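Local coordinates for DNA polymerase (Bacillus phage phi29, PDB 2PY5), which replicates the phage genome by protein-primed, highly processive strand-displacement DNA synthesis and proofreads its product with a 3'-5' exonuclease, at residues I71-W81 and P404-R415. The protein carries 2 engineered substitutions. Sequence-based numbering, arbitrary orientation.
With EDO (1,2-ethanediol), chain O; nucleotides of chain B.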
ATOM      1  N   ILE F  71     -20.371  11.744  -8.100  1.00 30.51           N
ATOM      2  CA  ILE F  71     -21.151  10.879  -8.996  1.00 29.56           C
ATOM      3  C   ILE F  71     -22.653  10.941  -8.668  1.00 29.72           C
ATOM      4  O   ILE F  71     -23.486  10.979  -9.584  1.00 31.71           O
ATOM      5  CB  ILE F  71     -20.590   9.448  -9.073  1.00 30.20           C
ATOM      6  CG1 ILE F  71     -19.190   9.484  -9.694  1.00 32.28           C
ATOM      7  CG2 ILE F  71     -21.480   8.570  -9.961  1.00 33.49           C
ATOM      8  CD1 ILE F  71     -18.521   8.122  -9.762  1.00 33.43           C
ATOM      9  N   ASN F  72     -22.994  10.946  -7.377  1.00 28.74           N
ATOM     10  CA  ASN F  72     -24.385  11.166  -6.983  1.00 28.92           C
ATOM     11  C   ASN F  72     -24.938  12.453  -7.610  1.00 29.31           C
ATOM     12  O   ASN F  72     -26.069  12.494  -8.063  1.00 31.47           O
ATOM     13  CB  ASN F  72     -24.524  11.221  -5.456  1.00 30.00           C
ATOM     14  CG  ASN F  72     -24.750   9.851  -4.838  1.00 31.84           C
ATOM     15  OD1 ASN F  72     -23.781   9.140  -4.478  1.00 33.40           O
ATOM     16  ND2 ASN F  72     -25.990   9.455  -4.738  1.00 27.58           N
ATOM     17  N   TRP F  73     -24.136  13.511  -7.642  1.00 30.45           N
ATOM     18  CA  TRP F  73     -24.591  14.771  -8.241  1.00 30.55           C
ATOM     19  C   TRP F  73     -24.740  14.632  -9.756  1.00 28.20           C
ATOM     20  O   TRP F  73     -25.759  15.010 -10.321  1.00 30.45           O
ATOM     21  CB  TRP F  73     -23.628  15.913  -7.911  1.00 31.84           C
ATOM     22  CG  TRP F  73     -24.087  17.270  -8.382  1.00 30.70           C
ATOM     23  CD1 TRP F  73     -24.776  18.197  -7.650  1.00 32.38           C
ATOM     24  CD2 TRP F  73     -23.906  17.851  -9.687  1.00 31.58           C
ATOM     25  NE1 TRP F  73     -25.035  19.300  -8.402  1.00 32.75           N
ATOM     26  CE2 TRP F  73     -24.516  19.127  -9.657  1.00 31.79           C
ATOM     27  CE3 TRP F  73     -23.291  17.426 -10.867  1.00 32.17           C
ATOM     28  CZ2 TRP F  73     -24.529  19.975 -10.763  1.00 32.29           C
ATOM     29  CZ3 TRP F  73     -23.290  18.264 -11.958  1.00 31.02           C
ATOM     30  CH2 TRP F  73     -23.927  19.526 -11.907  1.00 32.59           C
ATOM     31  N   LEU F  74     -23.719  14.059 -10.403  1.00 28.88           N
ATOM     32  CA  LEU F  74     -23.724  13.929 -11.845  1.00 28.82           C
ATOM     33  C   LEU F  74     -24.987  13.215 -12.305  1.00 30.86           C
ATOM     34  O   LEU F  74     -25.658  13.674 -13.204  1.00 31.69           O
ATOM     35  CB  LEU F  74     -22.461  13.198 -12.341  1.00 31.12           C
ATOM     36  CG  LEU F  74     -21.170  13.998 -12.229  1.00 31.02           C
ATOM     37  CD1 LEU F  74     -19.976  13.066 -12.369  1.00 31.44           C
ATOM     38  CD2 LEU F  74     -21.099  15.091 -13.295  1.00 31.36           C
ATOM     39  N   GLU F  75     -25.308  12.100 -11.640  1.00 29.20           N
ATOM     40  CA  GLU F  75     -26.458  11.264 -11.997  1.00 30.87           C
ATOM     41  C   GLU F  75     -27.796  11.973 -11.833  1.00 32.57           C
ATOM     42  O   GLU F  75     -28.766  11.587 -12.481  1.00 33.72           O
ATOM     43  CB  GLU F  75     -26.437   9.981 -11.163  1.00 30.61           C
ATOM     44  CG  GLU F  75     -25.301   9.024 -11.566  1.00 31.30           C
ATOM     45  CD  GLU F  75     -25.610   8.256 -12.832  1.00 33.24           C
ATOM     46  OE1 GLU F  75     -26.810   8.005 -13.106  1.00 34.31           O
ATOM     47  OE2 GLU F  75     -24.659   7.867 -13.552  1.00 33.28           O
ATOM     48  N   ARG F  76     -27.854  12.988 -10.968  1.00 31.44           N
ATOM     49  CA  ARG F  76     -29.087  13.750 -10.755  1.00 32.59           C
ATOM     50  C   ARG F  76     -29.151  15.055 -11.541  1.00 32.99           C
ATOM     51  O   ARG F  76     -30.157  15.769 -11.496  1.00 31.20           O
ATOM     52  CB  ARG F  76     -29.250  14.041  -9.267  1.00 32.53           C
ATOM     53  CG  ARG F  76     -29.548  12.804  -8.429  1.00 31.67           C
ATOM     54  CD  ARG F  76     -29.504  13.161  -6.982  1.00 33.85           C
ATOM     55  NE  ARG F  76     -29.977  12.077  -6.116  1.00 35.25           N
ATOM     56  CZ  ARG F  76     -29.222  11.040  -5.756  1.00 34.38           C
ATOM     57  NH1 ARG F  76     -27.978  10.918  -6.174  1.00 35.27           N
ATOM     58  NH2 ARG F  76     -29.724  10.111  -4.963  1.00 36.14           N
ATOM     59  N   ASN F  77     -28.092  15.362 -12.268  1.00 32.30           N
ATOM     60  CA  ASN F  77     -27.950  16.644 -12.918  1.00 32.54           C
ATOM     61  C   ASN F  77     -27.613  16.499 -14.396  1.00 33.42           C
ATOM     62  O   ASN F  77     -26.961  17.374 -14.987  1.00 35.73           O
ATOM     63  CB  ASN F  77     -26.933  17.490 -12.171  1.00 32.54           C
ATOM     64  CG  ASN F  77     -27.512  18.086 -10.902  1.00 33.38           C
ATOM     65  OD1 ASN F  77     -28.128  19.166 -10.935  1.00 32.64           O
ATOM     66  ND2 ASN F  77     -27.344  17.383  -9.783  1.00 31.85           N
ATOM     67  N   GLY F  78     -28.078  15.397 -14.981  1.00 34.19           N
ATOM     68  CA  GLY F  78     -28.108  15.235 -16.428  1.00 34.80           C
ATOM     69  C   GLY F  78     -26.913  14.547 -17.060  1.00 34.54           C
ATOM     70  O   GLY F  78     -26.781  14.556 -18.288  1.00 36.36           O
ATOM     71  N   PHE F  79     -26.055  13.942 -16.234  1.00 32.74           N
ATOM     72  CA  PHE F  79     -24.879  13.225 -16.730  1.00 33.85           C
ATOM     73  C   PHE F  79     -25.040  11.733 -16.525  1.00 38.87           C
ATOM     74  O   PHE F  79     -25.399  11.295 -15.438  1.00 46.40           O
ATOM     75  CB  PHE F  79     -23.602  13.687 -16.020  1.00 33.10           C
ATOM     76  CG  PHE F  79     -23.185  15.073 -16.375  1.00 34.16           C
ATOM     77  CD1 PHE F  79     -23.794  16.166 -15.782  1.00 34.11           C
ATOM     78  CD2 PHE F  79     -22.204  15.299 -17.326  1.00 34.75           C
ATOM     79  CE1 PHE F  79     -23.433  17.449 -16.114  1.00 36.63           C
ATOM     80  CE2 PHE F  79     -21.834  16.578 -17.658  1.00 35.86           C
ATOM     81  CZ  PHE F  79     -22.448  17.657 -17.056  1.00 35.96           C
ATOM     82  N   LYS F  80     -24.766  10.960 -17.565  1.00 33.36           N
ATOM     83  CA  LYS F  80     -24.729   9.508 -17.441  1.00 33.53           C
ATOM     84  C   LYS F  80     -23.316   9.002 -17.698  1.00 32.32           C
ATOM     85  O   LYS F  80     -22.485   9.702 -18.275  1.00 32.54           O
ATOM     86  CB  LYS F  80     -25.708   8.845 -18.400  1.00 37.11           C
ATOM     87  CG  LYS F  80     -25.352   8.936 -19.861  1.00 39.16           C
ATOM     88  N   TRP F  81     -23.062   7.772 -17.286  1.00 31.39           N
ATOM     89  CA  TRP F  81     -21.770   7.139 -17.515  1.00 30.53           C
ATOM     90  C   TRP F  81     -21.586   6.786 -18.991  1.00 29.95           C
ATOM     91  O   TRP F  81     -22.503   6.252 -19.652  1.00 32.15           O
ATOM     92  CB  TRP F  81     -21.625   5.867 -16.657  1.00 29.83           C
ATOM     93  CG  TRP F  81     -20.238   5.331 -16.642  1.00 29.03           C
ATOM     94  CD1 TRP F  81     -19.247   5.692 -15.803  1.00 29.78           C
ATOM     95  CD2 TRP F  81     -19.688   4.318 -17.503  1.00 28.15           C
ATOM     96  NE1 TRP F  81     -18.099   4.987 -16.082  1.00 29.63           N
ATOM     97  CE2 TRP F  81     -18.340   4.142 -17.125  1.00 28.29           C
ATOM     98  CE3 TRP F  81     -20.196   3.561 -18.559  1.00 28.67           C
ATOM     99  CZ2 TRP F  81     -17.498   3.217 -17.769  1.00 29.81           C
ATOM    100  CZ3 TRP F  81     -19.355   2.645 -19.194  1.00 30.10           C
ATOM    101  CH2 TRP F  81     -18.027   2.494 -18.793  1.00 29.86           C
ATOM    102  N   PRO F 404     -20.148   2.724 -12.064  1.00 28.44           N
ATOM    103  CA  PRO F 404     -21.166   3.187 -11.122  1.00 30.21           C
ATOM    104  C   PRO F 404     -22.534   3.336 -11.746  1.00 31.32           C
ATOM    105  O   PRO F 404     -22.645   3.590 -12.948  1.00 32.71           O
ATOM    106  CB  PRO F 404     -20.654   4.549 -10.710  1.00 30.30           C
ATOM    107  CG  PRO F 404     -19.875   5.010 -11.880  1.00 30.49           C
ATOM    108  CD  PRO F 404     -19.258   3.819 -12.485  1.00 29.41           C
ATOM    109  N   TYR F 405     -23.568   3.185 -10.922  1.00 31.57           N
ATOM    110  CA  TYR F 405     -24.945   3.468 -11.337  1.00 32.11           C
ATOM    111  C   TYR F 405     -25.777   3.792 -10.112  1.00 33.11           C
ATOM    112  O   TYR F 405     -25.378   3.488  -8.991  1.00 31.29           O
ATOM    113  CB  TYR F 405     -25.537   2.284 -12.100  1.00 33.44           C
ATOM    114  CG  TYR F 405     -25.758   1.053 -11.271  1.00 34.65           C
ATOM    115  CD1 TYR F 405     -26.995   0.775 -10.717  1.00 33.96           C
ATOM    116  CD2 TYR F 405     -24.730   0.159 -11.055  1.00 34.89           C
ATOM    117  CE1 TYR F 405     -27.192  -0.377  -9.954  1.00 33.23           C
ATOM    118  CE2 TYR F 405     -24.916  -0.981 -10.304  1.00 35.64           C
ATOM    119  CZ  TYR F 405     -26.135  -1.242  -9.753  1.00 34.68           C
ATOM    120  OH  TYR F 405     -26.292  -2.389  -9.007  1.00 38.01           O
ATOM    121  N   LEU F 406     -26.915   4.449 -10.316  1.00 34.75           N
ATOM    122  CA  LEU F 406     -27.813   4.754  -9.201  1.00 34.74           C
ATOM    123  C   LEU F 406     -28.801   3.615  -9.026  1.00 35.04           C
ATOM    124  O   LEU F 406     -29.538   3.266  -9.950  1.00 37.33           O
ATOM    125  CB  LEU F 406     -28.569   6.070  -9.412  1.00 36.69           C
ATOM    126  CG  LEU F 406     -27.934   7.403  -9.030  1.00 36.52           C
ATOM    127  CD1 LEU F 406     -29.054   8.451  -8.948  1.00 38.31           C
ATOM    128  CD2 LEU F 406     -27.117   7.385  -7.724  1.00 39.08           C
ATOM    129  N   LYS F 407     -28.801   3.037  -7.834  1.00 34.80           N
ATOM    130  CA  LYS F 407     -29.756   1.994  -7.462  1.00 36.85           C
ATOM    131  C   LYS F 407     -31.157   2.604  -7.278  1.00 37.88           C
ATOM    132  O   LYS F 407     -31.312   3.829  -7.246  1.00 33.94           O
ATOM    133  CB  LYS F 407     -29.284   1.292  -6.177  1.00 36.93           C
ATOM    134  CG  LYS F 407     -27.921   0.636  -6.296  1.00 36.82           C
ATOM    135  CD  LYS F 407     -27.526  -0.204  -5.071  1.00 38.80           C
ATOM    136  CE  LYS F 407     -27.317   0.635  -3.818  1.00 40.43           C
ATOM    137  NZ  LYS F 407     -26.824  -0.201  -2.674  1.00 42.22           N
ATOM    138  N   GLU F 408     -32.177   1.748  -7.178  1.00 40.89           N
ATOM    139  CA  GLU F 408     -33.564   2.209  -6.994  1.00 42.87           C
ATOM    140  C   GLU F 408     -33.722   3.173  -5.815  1.00 41.15           C
ATOM    141  O   GLU F 408     -34.496   4.140  -5.894  1.00 40.73           O
ATOM    142  CB  GLU F 408     -34.511   1.022  -6.806  1.00 45.59           C
ATOM    143  N   ASN F 409     -32.974   2.914  -4.738  1.00 38.84           N
ATOM    144  CA  ASN F 409     -33.031   3.740  -3.530  1.00 37.29           C
ATOM    145  C   ASN F 409     -32.277   5.071  -3.645  1.00 35.29           C
ATOM    146  O   ASN F 409     -32.349   5.898  -2.734  1.00 35.92           O
ATOM    147  CB  ASN F 409     -32.517   2.954  -2.314  1.00 38.16           C
ATOM    148  CG  ASN F 409     -31.040   2.606  -2.410  1.00 39.18           C
ATOM    149  OD1 ASN F 409     -30.379   2.900  -3.409  1.00 35.30           O
ATOM    150  ND2 ASN F 409     -30.517   1.959  -1.373  1.00 41.71           N
ATOM    151  N   GLY F 410     -31.548   5.268  -4.745  1.00 32.09           N
ATOM    152  CA  GLY F 410     -30.834   6.517  -4.979  1.00 31.95           C
ATOM    153  C   GLY F 410     -29.392   6.498  -4.484  1.00 29.93           C
ATOM    154  O   GLY F 410     -28.705   7.526  -4.532  1.00 31.05           O
ATOM    155  N   ALA F 411     -28.932   5.351  -3.979  1.00 29.51           N
ATOM    156  CA  ALA F 411     -27.519   5.185  -3.597  1.00 28.45           C
ATOM    157  C   ALA F 411     -26.734   4.583  -4.756  1.00 26.53           C
ATOM    158  O   ALA F 411     -27.309   3.918  -5.626  1.00 28.73           O
ATOM    159  CB  ALA F 411     -27.386   4.290  -2.369  1.00 29.22           C
ATOM    160  N   LEU F 412     -25.421   4.820  -4.776  1.00 25.79           N
ATOM    161  CA  LEU F 412     -24.572   4.246  -5.796  1.00 29.43           C
ATOM    162  C   LEU F 412     -24.401   2.741  -5.623  1.00 28.37           C
ATOM    163  O   LEU F 412     -24.158   2.252  -4.508  1.00 29.70           O
ATOM    164  CB  LEU F 412     -23.192   4.901  -5.769  1.00 29.93           C
ATOM    165  CG  LEU F 412     -23.130   6.318  -6.320  1.00 34.15           C
ATOM    166  CD1 LEU F 412     -21.723   6.845  -6.219  1.00 34.77           C
ATOM    167  CD2 LEU F 412     -23.631   6.358  -7.782  1.00 36.79           C
ATOM    168  N   GLY F 413     -24.490   2.029  -6.741  1.00 30.00           N
ATOM    169  CA  GLY F 413     -24.089   0.643  -6.841  1.00 28.66           C
ATOM    170  C   GLY F 413     -23.020   0.556  -7.915  1.00 30.50           C
ATOM    171  O   GLY F 413     -22.743   1.549  -8.609  1.00 29.79           O
ATOM    172  N   PHE F 414     -22.403  -0.615  -8.032  1.00 30.20           N
ATOM    173  CA  PHE F 414     -21.309  -0.832  -8.971  1.00 30.41           C
ATOM    174  C   PHE F 414     -21.471  -2.170  -9.659  1.00 33.77           C
ATOM    175  O   PHE F 414     -21.800  -3.180  -9.013  1.00 36.74           O
ATOM    176  CB  PHE F 414     -19.981  -0.750  -8.231  1.00 31.19           C
ATOM    177  CG  PHE F 414     -19.802   0.554  -7.519  1.00 31.11           C
ATOM    178  CD1 PHE F 414     -20.314   0.742  -6.245  1.00 30.20           C
ATOM    179  CD2 PHE F 414     -19.181   1.610  -8.145  1.00 31.05           C
ATOM    180  CE1 PHE F 414     -20.194   1.954  -5.600  1.00 31.11           C
ATOM    181  CE2 PHE F 414     -19.056   2.837  -7.502  1.00 32.02           C
ATOM    182  CZ  PHE F 414     -19.558   3.006  -6.238  1.00 32.80           C
ATOM    183  N   ARG F 415     -21.304  -2.168 -10.978  1.00 31.55           N
ATOM    184  CA  ARG F 415     -21.385  -3.389 -11.766  1.00 30.80           C
ATOM    185  C   ARG F 415     -20.035  -3.626 -12.412  1.00 29.42           C
ATOM    186  O   ARG F 415     -19.342  -2.683 -12.751  1.00 31.55           O
ATOM    187  CB  ARG F 415     -22.482  -3.295 -12.838  1.00 32.58           C
ATOM    188  CG  ARG F 415     -22.310  -2.206 -13.890  1.00 34.08           C
ATOM    189  CD  ARG F 415     -23.431  -2.253 -14.888  1.00 35.84           C
ATOM    190  NE  ARG F 415     -23.426  -1.122 -15.808  1.00 38.36           N
ATOM    191  CZ  ARG F 415     -22.692  -1.043 -16.916  1.00 37.69           C
ATOM    192  NH1 ARG F 415     -21.872  -2.019 -17.264  1.00 37.41           N
ATOM    193  NH2 ARG F 415     -22.782   0.036 -17.679  1.00 38.82           N
TER
HETATM  194  C1  EDO O8013     -27.233  -0.509 -14.485  1.00 59.81           C
HETATM  195  O1  EDO O8013     -26.180  -0.031 -15.329  1.00 59.44           O
HETATM  196  C2  EDO O8013     -27.218  -2.039 -14.420  1.00 59.63           C
HETATM  197  O2  EDO O8013     -27.076  -2.533 -13.078  1.00 58.88           O
ATOM    198  P    DT B   5     -17.715  -5.468  -4.797  1.00 35.29           P
ATOM    199  OP1  DT B   5     -17.623  -6.878  -4.336  1.00 35.67           O
ATOM    200  OP2  DT B   5     -17.905  -5.162  -6.234  1.00 35.38           O
ATOM    201  O5'  DT B   5     -18.936  -4.759  -4.041  1.00 33.84           O
ATOM    202  C5'  DT B   5     -19.102  -4.908  -2.642  1.00 34.47           C
ATOM    203  C4'  DT B   5     -19.917  -3.758  -2.082  1.00 34.28           C
ATOM    204  O4'  DT B   5     -19.145  -2.532  -2.110  1.00 32.92           O
ATOM    205  C3'  DT B   5     -21.197  -3.429  -2.836  1.00 37.41           C
ATOM    206  O3'  DT B   5     -22.183  -3.021  -1.900  1.00 42.93           O
ATOM    207  C2'  DT B   5     -20.797  -2.287  -3.767  1.00 33.31           C
ATOM    208  C1'  DT B   5     -19.818  -1.544  -2.877  1.00 30.62           C
ATOM    209  N1   DT B   5     -18.730  -0.802  -3.574  1.00 29.03           N
ATOM    210  C2   DT B   5     -18.470   0.508  -3.228  1.00 29.42           C
ATOM    211  O2   DT B   5     -19.071   1.162  -2.365  1.00 27.49           O
ATOM    212  N3   DT B   5     -17.418   1.046  -3.934  1.00 28.56           N
ATOM    213  C4   DT B   5     -16.648   0.442  -4.912  1.00 29.70           C
ATOM    214  O4   DT B   5     -15.724   1.043  -5.452  1.00 27.01           O
ATOM    215  C5   DT B   5     -16.969  -0.925  -5.211  1.00 28.51           C
ATOM    216  C7   DT B   5     -16.209  -1.688  -6.245  1.00 27.43           C
ATOM    217  C6   DT B   5     -17.988  -1.483  -4.534  1.00 29.84           C
TER
HETATM  218  O   HOH W   1     -27.474   5.351 -12.944  1.00 30.03           O
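The guanidinium of R76 has the methyl CD1 of L406 over one face, near the rim, and the carbonyl O of G410 at its edge; the F414 ring lies over the base of DT5 of chain B, with CE1 3.3 Å from C2, and the Y405 ring has G413 CA near the rim of one face and O2 of an ethanediol, probably from the crystallisation liquor, over the centre of the other. L406, G410 and F414 belong to a β-hairpin, strands 402-406 and 412-416 of the TPR2 region, against which the C-terminal part of helix 63-76 in the exonuclease region packs. The R76 side chain, stretched out between CG and NE, carries the guanidinium across to the hairpin turn. There NH2 donates to G410 O at 2.8 Å, in the carbonyl plane on a lone pair. NH1 turns back to N72 O, 3.1 Å away and above that carbonyl plane, so two backbone acceptors fix the rotation of the group.

Beneath lie mostly aliphatic contacts. The E75 and L406 side chains run alongside each other in opposite senses, E75 CB meeting L406 CG at 3.7 Å, while I71 lies roughly perpendicular to L412, CG2 against CD2. I71 CD1 also touches the P404 ring. With CG anti to its N (chi1 -169°), W81 brings CD1 against the same ring, meeting P404 CD obliquely at 3.8 Å; its NE1 hydrogen-bonds to OG1 of T92. Y90 of strand 89-94 also packs on I71 and P404. The contact thus joins the exonuclease region to a hairpin of the polymerisation region whose K407 forms a salt bridge to a DNA phosphate. The bend of E75 at chi2 (-78°) accompanies a split carboxylate: OE2 hydrogen-bonds to the Y90 hydroxyl, and OE1 accepts from a water at 2.7 Å that in turn receives the N-H of L406.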